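Local coordinates for protein 3-oxo-tetronate kinase (Haemophilus influenzae, PDB 1YZY) that catalyses the ATP-dependent phosphorylation of 3-oxo-tetronate to 3-oxo-tetronate 4-phosphate, as a member of the four-carbon acid sugar kinase family, at residues 17-25 and 225-236; 35-46 and 65-74. All coordinates share one frame; numbering follows the deposited sequence.

How the contacts relate
Contact 2 and segment 17-25 of contact 1 fall in the sugar-binding N-terminal domain. The contact centres are about 18 Å apart, around the parallel strands 77-80, 3-6, 43-47 and 26-30, of which 43-47 belongs to contact 2. Contact 1 joins the ends of helices 9-20 and 221-232, some 200 residues apart; contact 2, nested inside that loop, lays strand 43-47 against helix 55-71. Strand 43-47 shows its alternate side chains to the two layers: Val45 meets helix 9-20, Ile44 and Ile46 meet helix 55-71. The contacts join where Ser25 N bonds to Asp42 OD2 and Ser25 O to Ala43 N. Together they cover these strands from both sides, in an alpha/beta/alpha sandwich.

Contact 1: residues 17-25 and 225-236; sequences SFLVENGLS and AYMAARLSGGKK
Asn22 fills the hollow between the two helix ends, laying its CB against Ala228 CB at 3.6 Å and spreading its amide over the backbone and methyl of Ala225 and Ala229. The three alanines make this face of helix 221-232 low enough for segment 17-25 to come close. Around Asn22 the bumps are apolar: the Phe18 ring sets CD1 obliquely against Ala225 CB, Leu19 drops CD2 onto Ala228 CB at 3.7 Å, and Leu24 brings CD2 to the same methyl from further along, while its CD1 lies by Leu231 CB and Ser232 CB. Ala228 is thus a small knob ringed by Leu19, Asn22 and Leu24.

The amide of Asn22 is fixed by its own helix. With CG turned beside the backbone N (chi1 -78°), ND2 donates to Phe18 O at 2.9 Å, a nearly straight bond of 164° that lies close to the amide plane. Its other end, OD1, accepts a hydrogen bond from a water at 2.7 Å, and the same water donates to Lys235 O, bridging the two segments. The carbonyl of Asn22 is gripped by Ser232: OG donates to Asn22 O at 2.7 Å from well above the carbonyl plane. Lys236 doubles back beside Asn22, its CD lying 3.2 Å from Glu21 O.

Gly23 is bare where Ser232 and Lys235 come in: its CA lies 3.8 Å from Ser232 CB. Its positive phi makes it the C-prime residue of a Schellman motif, with Leu24 N bonded to Leu19 O; Gly233 plays the same part after helix 221-232. The contact is therefore a pairing of two Schellman-capped helix C-termini, packed through an alanine face beside the parallel strands of an alpha/beta domain.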
loop_
_atom_site.group_PDB
_atom_site.type_symbol
_atom_site.label_atom_id
_atom_site.label_comp_id
_atom_site.label_asym_id
_atom_site.label_seq_id
_atom_site.Cartn_x
_atom_site.Cartn_y
_atom_site.Cartn_z
ATOM N N SER A 17 5.629 -2.497 -0.749
ATOM C CA SER A 17 6.007 -3.550 -1.685
ATOM C C SER A 17 7.348 -3.168 -2.312
ATOM O O SER A 17 8.206 -4.021 -2.527
ATOM C CB SER A 17 4.960 -3.702 -2.787
ATOM O OG SER A 17 4.090 -4.794 -2.527
ATOM N N PHE A 18 7.507 -1.883 -2.621
ATOM C CA PHE A 18 8.741 -1.390 -3.211
ATOM C C PHE A 18 9.931 -1.592 -2.296
ATOM O O PHE A 18 11.005 -1.974 -2.747
ATOM C CB PHE A 18 8.612 0.086 -3.611
ATOM C CG PHE A 18 8.223 0.280 -5.046
ATOM C CD1 PHE A 18 8.995 -0.271 -6.064
ATOM C CD2 PHE A 18 7.079 0.989 -5.385
ATOM C CE1 PHE A 18 8.638 -0.122 -7.400
ATOM C CE2 PHE A 18 6.704 1.150 -6.726
ATOM C CZ PHE A 18 7.488 0.591 -7.735
ATOM N N LEU A 19 9.746 -1.337 -1.008
ATOM C CA LEU A 19 10.825 -1.511 -0.053
ATOM C C LEU A 19 11.252 -2.970 0.029
ATOM O O LEU A 19 12.439 -3.263 0.163
ATOM C CB LEU A 19 10.407 -0.998 1.327
ATOM C CG LEU A 19 10.057 0.493 1.391
ATOM C CD1 LEU A 19 9.601 0.860 2.795
ATOM C CD2 LEU A 19 11.258 1.341 0.981
ATOM N N VAL A 20 10.279 -3.874 -0.074
ATOM C CA VAL A 20 10.522 -5.322 -0.007
ATOM C C VAL A 20 11.152 -5.863 -1.295
ATOM O O VAL A 20 12.028 -6.726 -1.258
ATOM C CB VAL A 20 9.199 -6.099 0.310
ATOM C CG1 VAL A 20 9.385 -7.610 0.125
ATOM C CG2 VAL A 20 8.772 -5.823 1.737
ATOM N N GLU A 21 10.646 -5.403 -2.432
ATOM C CA GLU A 21 11.154 -5.808 -3.729
ATOM C C GLU A 21 12.577 -5.281 -3.954
ATOM O O GLU A 21 13.212 -5.583 -4.968
ATOM C CB GLU A 21 10.214 -5.313 -4.832
ATOM C CG GLU A 21 8.892 -6.067 -4.876
ATOM C CD GLU A 21 9.086 -7.574 -5.023
ATOM O OE1 GLU A 21 9.154 -8.059 -6.169
ATOM O OE2 GLU A 21 9.177 -8.272 -3.996
ATOM N N ASN A 22 13.062 -4.508 -2.988
ATOM C CA ASN A 22 14.392 -3.945 -3.032
ATOM C C ASN A 22 15.218 -4.332 -1.809
ATOM O O ASN A 22 16.048 -3.561 -1.323
ATOM C CB ASN A 22 14.322 -2.431 -3.243
ATOM C CG ASN A 22 14.038 -2.072 -4.689
ATOM O OD1 ASN A 22 14.919 -2.175 -5.548
ATOM N ND2 ASN A 22 12.791 -1.708 -4.983
ATOM N N GLY A 23 14.927 -5.525 -1.291
ATOM C CA GLY A 23 15.649 -6.098 -0.162
ATOM C C GLY A 23 15.448 -5.699 1.291
ATOM O O GLY A 23 16.201 -6.166 2.159
ATOM N N LEU A 24 14.448 -4.881 1.589
ATOM C CA LEU A 24 14.222 -4.453 2.973
ATOM C C LEU A 24 13.080 -5.183 3.707
ATOM O O LEU A 24 11.982 -5.282 3.184
ATOM C CB LEU A 24 13.973 -2.939 2.993
ATOM C CG LEU A 24 15.054 -2.054 3.621
ATOM C CD1 LEU A 24 16.445 -2.409 3.120
ATOM C CD2 LEU A 24 14.721 -0.591 3.367
ATOM N N SER A 25 13.345 -5.739 4.885
ATOM C CA SER A 25 12.265 -6.400 5.629
ATOM C C SER A 25 11.304 -5.290 6.079
ATOM O O SER A 25 11.718 -4.332 6.731
ATOM C CB SER A 25 12.798 -7.235 6.804
ATOM O OG SER A 25 13.607 -6.496 7.694
ATOM N N ALA A 225 11.966 3.490 -3.113
ATOM C CA ALA A 225 12.435 2.263 -3.763
ATOM C C ALA A 225 13.954 2.260 -3.920
ATOM O O ALA A 225 14.622 1.260 -3.632
ATOM C CB ALA A 225 11.786 2.123 -5.117
ATOM N N TYR A 226 14.496 3.373 -4.408
ATOM C CA TYR A 226 15.930 3.483 -4.601
ATOM C C TYR A 226 16.694 3.599 -3.305
ATOM O O TYR A 226 17.882 3.262 -3.251
ATOM C CB TYR A 226 16.265 4.601 -5.586
ATOM C CG TYR A 226 16.083 4.121 -7.004
ATOM C CD1 TYR A 226 14.887 4.323 -7.681
ATOM C CD2 TYR A 226 17.069 3.363 -7.627
ATOM C CE1 TYR A 226 14.672 3.773 -8.945
ATOM C CE2 TYR A 226 16.862 2.804 -8.883
ATOM C CZ TYR A 226 15.665 3.012 -9.536
ATOM O OH TYR A 226 15.460 2.448 -10.780
ATOM N N MET A 227 16.020 4.078 -2.262
ATOM C CA MET A 227 16.633 4.177 -0.937
ATOM C C MET A 227 16.747 2.771 -0.344
ATOM O O MET A 227 17.674 2.472 0.403
ATOM C CB MET A 227 15.794 5.066 -0.021
ATOM C CG MET A 227 15.755 6.513 -0.452
ATOM S SD MET A 227 14.875 7.518 0.733
ATOM C CE MET A 227 16.119 7.684 1.995
ATOM N N ALA A 228 15.756 1.935 -0.629
ATOM C CA ALA A 228 15.751 0.549 -0.175
ATOM C C ALA A 228 16.861 -0.205 -0.921
ATOM O O ALA A 228 17.642 -0.930 -0.315
ATOM C CB ALA A 228 14.400 -0.085 -0.470
ATOM N N ALA A 229 16.927 -0.011 -2.238
ATOM C CA ALA A 229 17.946 -0.663 -3.060
ATOM C C ALA A 229 19.354 -0.284 -2.615
ATOM O O ALA A 229 20.266 -1.105 -2.688
ATOM C CB ALA A 229 17.748 -0.331 -4.546
ATOM N N ARG A 230 19.556 0.963 -2.196
ATOM C CA ARG A 230 20.887 1.373 -1.747
ATOM C C ARG A 230 21.203 0.721 -0.403
ATOM O O ARG A 230 22.282 0.157 -0.218
ATOM C CB ARG A 230 20.998 2.900 -1.622
ATOM C CG ARG A 230 22.446 3.391 -1.499
ATOM C CD ARG A 230 22.552 4.866 -1.121
ATOM N NE ARG A 230 22.174 5.090 0.270
ATOM C CZ ARG A 230 23.024 5.090 1.292
ATOM N NH1 ARG A 230 24.322 4.893 1.097
ATOM N NH2 ARG A 230 22.565 5.249 2.524
ATOM N N LEU A 231 20.260 0.825 0.532
ATOM C CA LEU A 231 20.397 0.262 1.874
ATOM C C LEU A 231 20.598 -1.247 1.878
ATOM O O LEU A 231 21.274 -1.781 2.762
ATOM C CB LEU A 231 19.173 0.611 2.731
ATOM C CG LEU A 231 19.001 2.080 3.112
ATOM C CD1 LEU A 231 17.642 2.317 3.745
ATOM C CD2 LEU A 231 20.112 2.483 4.060
ATOM N N SER A 232 19.982 -1.932 0.921
ATOM C CA SER A 232 20.095 -3.384 0.827
ATOM C C SER A 232 21.295 -3.839 0.005
ATOM O O SER A 232 21.749 -4.978 0.152
ATOM C CB SER A 232 18.818 -3.978 0.235
ATOM O OG SER A 232 18.720 -3.726 -1.155
ATOM N N GLY A 233 21.838 -2.936 -0.814
ATOM C CA GLY A 233 22.970 -3.273 -1.663
ATOM C C GLY A 233 22.529 -3.970 -2.944
ATOM O O GLY A 233 23.197 -4.893 -3.419
ATOM N N GLY A 234 21.401 -3.525 -3.497
ATOM C CA GLY A 234 20.861 -4.093 -4.723
ATOM C C GLY A 234 20.026 -5.354 -4.580
ATOM O O GLY A 234 19.556 -5.901 -5.578
ATOM N N LYS A 235 19.849 -5.825 -3.351
ATOM C CA LYS A 235 19.078 -7.033 -3.083
ATOM C C LYS A 235 17.649 -6.899 -3.588
ATOM O O LYS A 235 17.110 -5.801 -3.670
ATOM C CB LYS A 235 19.083 -7.327 -1.581
ATOM C CG LYS A 235 18.434 -8.647 -1.181
ATOM C CD LYS A 235 19.273 -9.843 -1.617
ATOM C CE LYS A 235 18.473 -11.141 -1.547
ATOM N NZ LYS A 235 17.359 -11.178 -2.548
ATOM N N LYS A 236 17.058 -8.016 -3.990
ATOM C CA LYS A 236 15.680 -8.007 -4.471
ATOM C C LYS A 236 14.760 -8.795 -3.533
ATOM O O LYS A 236 15.191 -9.264 -2.471
ATOM C CB LYS A 236 15.610 -8.555 -5.896
ATOM C CG LYS A 236 16.266 -7.654 -6.933
ATOM C CD LYS A 236 15.481 -6.370 -7.130
ATOM C CE LYS A 236 16.117 -5.486 -8.188
ATOM N NZ LYS A 236 15.236 -4.335 -8.552
HETATM O O HOH W 1 17.257 -3.447 -5.047
#

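Contact 2: residues 35-46 and 65-74; sequences QSLNSKVDAIVI and AYQWLKENGC
Strand 43-46 and helix 65-71 run nearly antiparallel, at 160° between their directions, with axes 9.7 Å apart at closest approach: a helix laid on a strand, as in the layers of an alpha/beta sandwich. The loop before the strand bends round so that Leu37 comes up beside Asn72, just past the helix end, where Gly73 is the C-prime residue of a Schellman motif with Cys74 N bonded to Leu69 O.

Ile44 and Ile46, two apart on the strand, turn the same way and pack under the helix. Ile46 meets Leu69 tip to tip, CD1 to CG at 3.7 Å, and the same methyl also touches Ala65 CB and Trp68 CE3. Ile44 slides past Leu69 in the opposite direction, its CB 3.6 Å from CD2; its CG2, anti to the backbone N, reaches the edge of the Trp68 ring at CZ3 and lies in the ring plane. Further out along Ile44, CD1 comes to Cys74 SG.

Trp68 lies between strand and loop. Both ends of the indole meet the loop: CH2 touches Leu37 CB at 3.7 Å, obliquely, and NE1 gives Gln35 O a long, weak hydrogen bond. Pro33 is another neighbour of this indole. One ring face is topped by Asn72 ND2, 3.0 Å above the plane and offset toward the rim. That nitrogen also makes a weak bond to Trp68 O and donates to a water that is weakly bonded to Ser36 OG, so ND2 has two hydrogen-bond partners and OD1 adds a third. The oxygen does the work across the contact: Leu37 N donates to Asn72 OD1 at 2.8 Å, nearly straight at 166°, arriving from above the carbonyl plane.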
loop_
_atom_site.group_PDB
_atom_site.type_symbol
_atom_site.label_atom_id
_atom_site.label_comp_id
_atom_site.label_asym_id
_atom_site.label_seq_id
_atom_site.Cartn_x
_atom_site.Cartn_y
_atom_site.Cartn_z
ATOM N N GLN A 35 0.329 -0.581 20.643
ATOM C CA GLN A 35 1.266 -1.517 21.267
ATOM C C GLN A 35 2.582 -1.546 20.473
ATOM O O GLN A 35 2.583 -1.457 19.242
ATOM C CB GLN A 35 0.674 -2.938 21.318
ATOM C CG GLN A 35 -0.549 -3.117 22.223
ATOM C CD GLN A 35 -0.236 -2.945 23.707
ATOM O OE1 GLN A 35 -0.983 -2.291 24.439
ATOM N NE2 GLN A 35 0.857 -3.556 24.162
ATOM N N SER A 36 3.688 -1.719 21.189
ATOM C CA SER A 36 5.017 -1.775 20.594
ATOM C C SER A 36 5.165 -2.918 19.588
ATOM O O SER A 36 4.418 -3.901 19.632
ATOM C CB SER A 36 6.068 -1.945 21.693
ATOM O OG SER A 36 5.951 -0.944 22.693
ATOM N N LEU A 37 6.130 -2.776 18.679
ATOM C CA LEU A 37 6.413 -3.794 17.674
ATOM C C LEU A 37 7.521 -4.680 18.224
ATOM O O LEU A 37 8.679 -4.270 18.298
ATOM C CB LEU A 37 6.863 -3.160 16.359
ATOM C CG LEU A 37 7.004 -4.137 15.193
ATOM C CD1 LEU A 37 5.674 -4.800 14.927
ATOM C CD2 LEU A 37 7.478 -3.411 13.957
ATOM N N ASN A 38 7.149 -5.894 18.619
ATOM C CA ASN A 38 8.090 -6.853 19.193
ATOM C C ASN A 38 8.991 -7.475 18.122
ATOM O O ASN A 38 9.785 -8.372 18.407
ATOM C CB ASN A 38 7.315 -7.948 19.949
ATOM C CG ASN A 38 8.162 -8.659 21.005
ATOM O OD1 ASN A 38 8.911 -8.022 21.758
ATOM N ND2 ASN A 38 8.010 -9.982 21.094
ATOM N N SER A 39 8.883 -6.980 16.895
ATOM C CA SER A 39 9.679 -7.505 15.793
ATOM C C SER A 39 10.741 -6.515 15.293
ATOM O O SER A 39 10.527 -5.296 15.302
ATOM C CB SER A 39 8.756 -7.912 14.647
ATOM O OG SER A 39 9.326 -8.967 13.904
ATOM N N LYS A 40 11.886 -7.051 14.872
ATOM C CA LYS A 40 12.989 -6.241 14.362
ATOM C C LYS A 40 13.003 -6.282 12.836
ATOM O O LYS A 40 13.343 -7.306 12.247
ATOM C CB LYS A 40 14.324 -6.778 14.889
ATOM C CG LYS A 40 14.348 -7.111 16.380
ATOM C CD LYS A 40 14.305 -5.871 17.266
ATOM C CE LYS A 40 15.628 -5.117 17.254
ATOM N NZ LYS A 40 15.617 -3.981 18.218
ATOM N N VAL A 41 12.604 -5.181 12.202
ATOM C CA VAL A 41 12.585 -5.083 10.737
ATOM C C VAL A 41 13.396 -3.882 10.247
ATOM O O VAL A 41 13.823 -3.047 11.048
ATOM C CB VAL A 41 11.145 -4.983 10.165
ATOM C CG1 VAL A 41 10.390 -6.280 10.418
ATOM C CG2 VAL A 41 10.413 -3.793 10.761
ATOM N N ASP A 42 13.606 -3.808 8.935
ATOM C CA ASP A 42 14.371 -2.731 8.315
ATOM C C ASP A 42 13.535 -1.482 8.077
ATOM O O ASP A 42 14.063 -0.370 8.081
ATOM C CB ASP A 42 14.947 -3.184 6.968
ATOM C CG ASP A 42 15.871 -4.369 7.089
ATOM O OD1 ASP A 42 16.646 -4.437 8.070
ATOM O OD2 ASP A 42 15.829 -5.230 6.182
ATOM N N ALA A 43 12.246 -1.675 7.817
ATOM C CA ALA A 43 11.336 -0.565 7.552
ATOM C C ALA A 43 9.925 -0.795 8.103
ATOM O O ALA A 43 9.413 -1.915 8.097
ATOM C CB ALA A 43 11.269 -0.297 6.039
ATOM N N ILE A 44 9.316 0.266 8.612
ATOM C CA ILE A 44 7.957 0.183 9.118
ATOM C C ILE A 44 7.176 1.297 8.449
ATOM O O ILE A 44 7.578 2.452 8.504
ATOM C CB ILE A 44 7.880 0.381 10.643
ATOM C CG1 ILE A 44 8.762 -0.643 11.360
ATOM C CG2 ILE A 44 6.432 0.229 11.110
ATOM C CD1 ILE A 44 8.909 -0.387 12.846
ATOM N N VAL A 45 6.094 0.933 7.770
ATOM C CA VAL A 45 5.234 1.886 7.090
ATOM C C VAL A 45 3.907 2.044 7.849
ATOM O O VAL A 45 3.233 1.056 8.121
ATOM C CB VAL A 45 4.887 1.393 5.663
ATOM C CG1 VAL A 45 4.046 2.428 4.937
ATOM C CG2 VAL A 45 6.144 1.086 4.874
ATOM N N ILE A 46 3.544 3.269 8.213
ATOM C CA ILE A 46 2.267 3.503 8.890
ATOM C C ILE A 46 1.291 4.150 7.910
ATOM O O ILE A 46 1.547 5.222 7.376
ATOM C CB ILE A 46 2.409 4.374 10.169
ATOM C CG1 ILE A 46 3.173 3.600 11.240
ATOM C CG2 ILE A 46 1.021 4.763 10.717
ATOM C CD1 ILE A 46 3.328 4.353 12.533
ATOM N N ALA A 65 2.336 9.098 14.381
ATOM C CA ALA A 65 2.959 8.010 13.628
ATOM C C ALA A 65 4.465 8.078 13.826
ATOM O O ALA A 65 5.125 7.057 14.029
ATOM C CB ALA A 65 2.612 8.113 12.153
ATOM N N TYR A 66 4.991 9.299 13.775
ATOM C CA TYR A 66 6.415 9.560 13.952
ATOM C C TYR A 66 6.891 9.167 15.342
ATOM O O TYR A 66 7.973 8.601 15.498
ATOM C CB TYR A 66 6.709 11.050 13.716
ATOM C CG TYR A 66 7.987 11.529 14.378
ATOM C CD1 TYR A 66 9.233 11.263 13.811
ATOM C CD2 TYR A 66 7.953 12.178 15.615
ATOM C CE1 TYR A 66 10.415 11.624 14.468
ATOM C CE2 TYR A 66 9.126 12.537 16.278
ATOM C CZ TYR A 66 10.352 12.256 15.696
ATOM O OH TYR A 66 11.512 12.605 16.351
ATOM N N GLN A 67 6.121 9.549 16.354
ATOM C CA GLN A 67 6.485 9.260 17.737
ATOM C C GLN A 67 6.560 7.760 17.961
ATOM O O GLN A 67 7.460 7.272 18.649
ATOM C CB GLN A 67 5.494 9.917 18.700
ATOM C CG GLN A 67 5.908 9.844 20.154
ATOM C CD GLN A 67 7.230 10.529 20.431
ATOM O OE1 GLN A 67 8.024 10.061 21.248
ATOM N NE2 GLN A 67 7.464 11.657 19.771
ATOM N N TRP A 68 5.623 7.033 17.362
ATOM C CA TRP A 68 5.609 5.581 17.482
ATOM C C TRP A 68 6.811 4.996 16.738
ATOM O O TRP A 68 7.581 4.222 17.305
ATOM C CB TRP A 68 4.309 4.995 16.926
ATOM C CG TRP A 68 4.197 3.527 17.194
ATOM C CD1 TRP A 68 3.723 2.940 18.325
ATOM C CD2 TRP A 68 4.620 2.462 16.335
ATOM N NE1 TRP A 68 3.829 1.576 18.234
ATOM C CE2 TRP A 68 4.378 1.253 17.022
ATOM C CE3 TRP A 68 5.187 2.411 15.054
ATOM C CZ2 TRP A 68 4.681 0.003 16.473
ATOM C CZ3 TRP A 68 5.490 1.170 14.508
ATOM C CH2 TRP A 68 5.235 -0.019 15.219
ATOM N N LEU A 69 6.945 5.336 15.458
ATOM C CA LEU A 69 8.072 4.862 14.657
ATOM C C LEU A 69 9.389 5.138 15.394
ATOM O O LEU A 69 10.289 4.296 15.414
ATOM C CB LEU A 69 8.067 5.533 13.274
ATOM C CG LEU A 69 6.944 5.094 12.323
ATOM C CD1 LEU A 69 6.717 6.156 11.269
ATOM C CD2 LEU A 69 7.235 3.740 11.675
ATOM N N LYS A 70 9.483 6.309 16.016
ATOM C CA LYS A 70 10.661 6.704 16.781
ATOM C C LYS A 70 10.851 5.780 17.985
ATOM O O LYS A 70 11.958 5.294 18.238
ATOM C CB LYS A 70 10.512 8.150 17.273
ATOM C CG LYS A 70 11.722 8.673 18.037
ATOM C CD LYS A 70 11.392 9.927 18.824
ATOM C CE LYS A 70 12.648 10.605 19.362
ATOM N NZ LYS A 70 13.498 9.690 20.164
ATOM N N GLU A 71 9.782 5.593 18.760
ATOM C CA GLU A 71 9.828 4.732 19.938
ATOM C C GLU A 71 10.174 3.301 19.561
ATOM O O GLU A 71 10.739 2.559 20.371
ATOM C CB GLU A 71 8.490 4.747 20.686
ATOM C CG GLU A 71 8.195 6.043 21.445
ATOM C CD GLU A 71 6.838 6.040 22.147
ATOM O OE1 GLU A 71 6.739 6.623 23.248
ATOM O OE2 GLU A 71 5.868 5.473 21.596
ATOM N N ASN A 72 9.853 2.920 18.332
ATOM C CA ASN A 72 10.128 1.569 17.876
ATOM C C ASN A 72 11.383 1.351 17.029
ATOM O O ASN A 72 11.439 0.430 16.210
ATOM C CB ASN A 72 8.878 0.958 17.241
ATOM C CG ASN A 72 7.901 0.438 18.296
ATOM O OD1 ASN A 72 8.036 -0.688 18.777
ATOM N ND2 ASN A 72 6.954 1.280 18.703
ATOM N N GLY A 73 12.398 2.183 17.256
ATOM C CA GLY A 73 13.667 2.043 16.559
ATOM C C GLY A 73 13.886 2.787 15.275
ATOM O O GLY A 73 15.041 2.816 14.854
ATOM N N CYS A 74 12.915 3.420 14.613
ATOM C CA CYS A 74 13.268 4.160 13.410
ATOM C C CYS A 74 14.160 5.392 13.576
ATOM O O CYS A 74 13.931 6.212 14.472
ATOM C CB CYS A 74 11.951 4.543 12.743
ATOM S SG CYS A 74 10.927 3.134 12.220
HETATM O O HOH W 2 5.707 1.975 21.120
HETATM O O HOH W 3 12.254 -1.776 13.697
#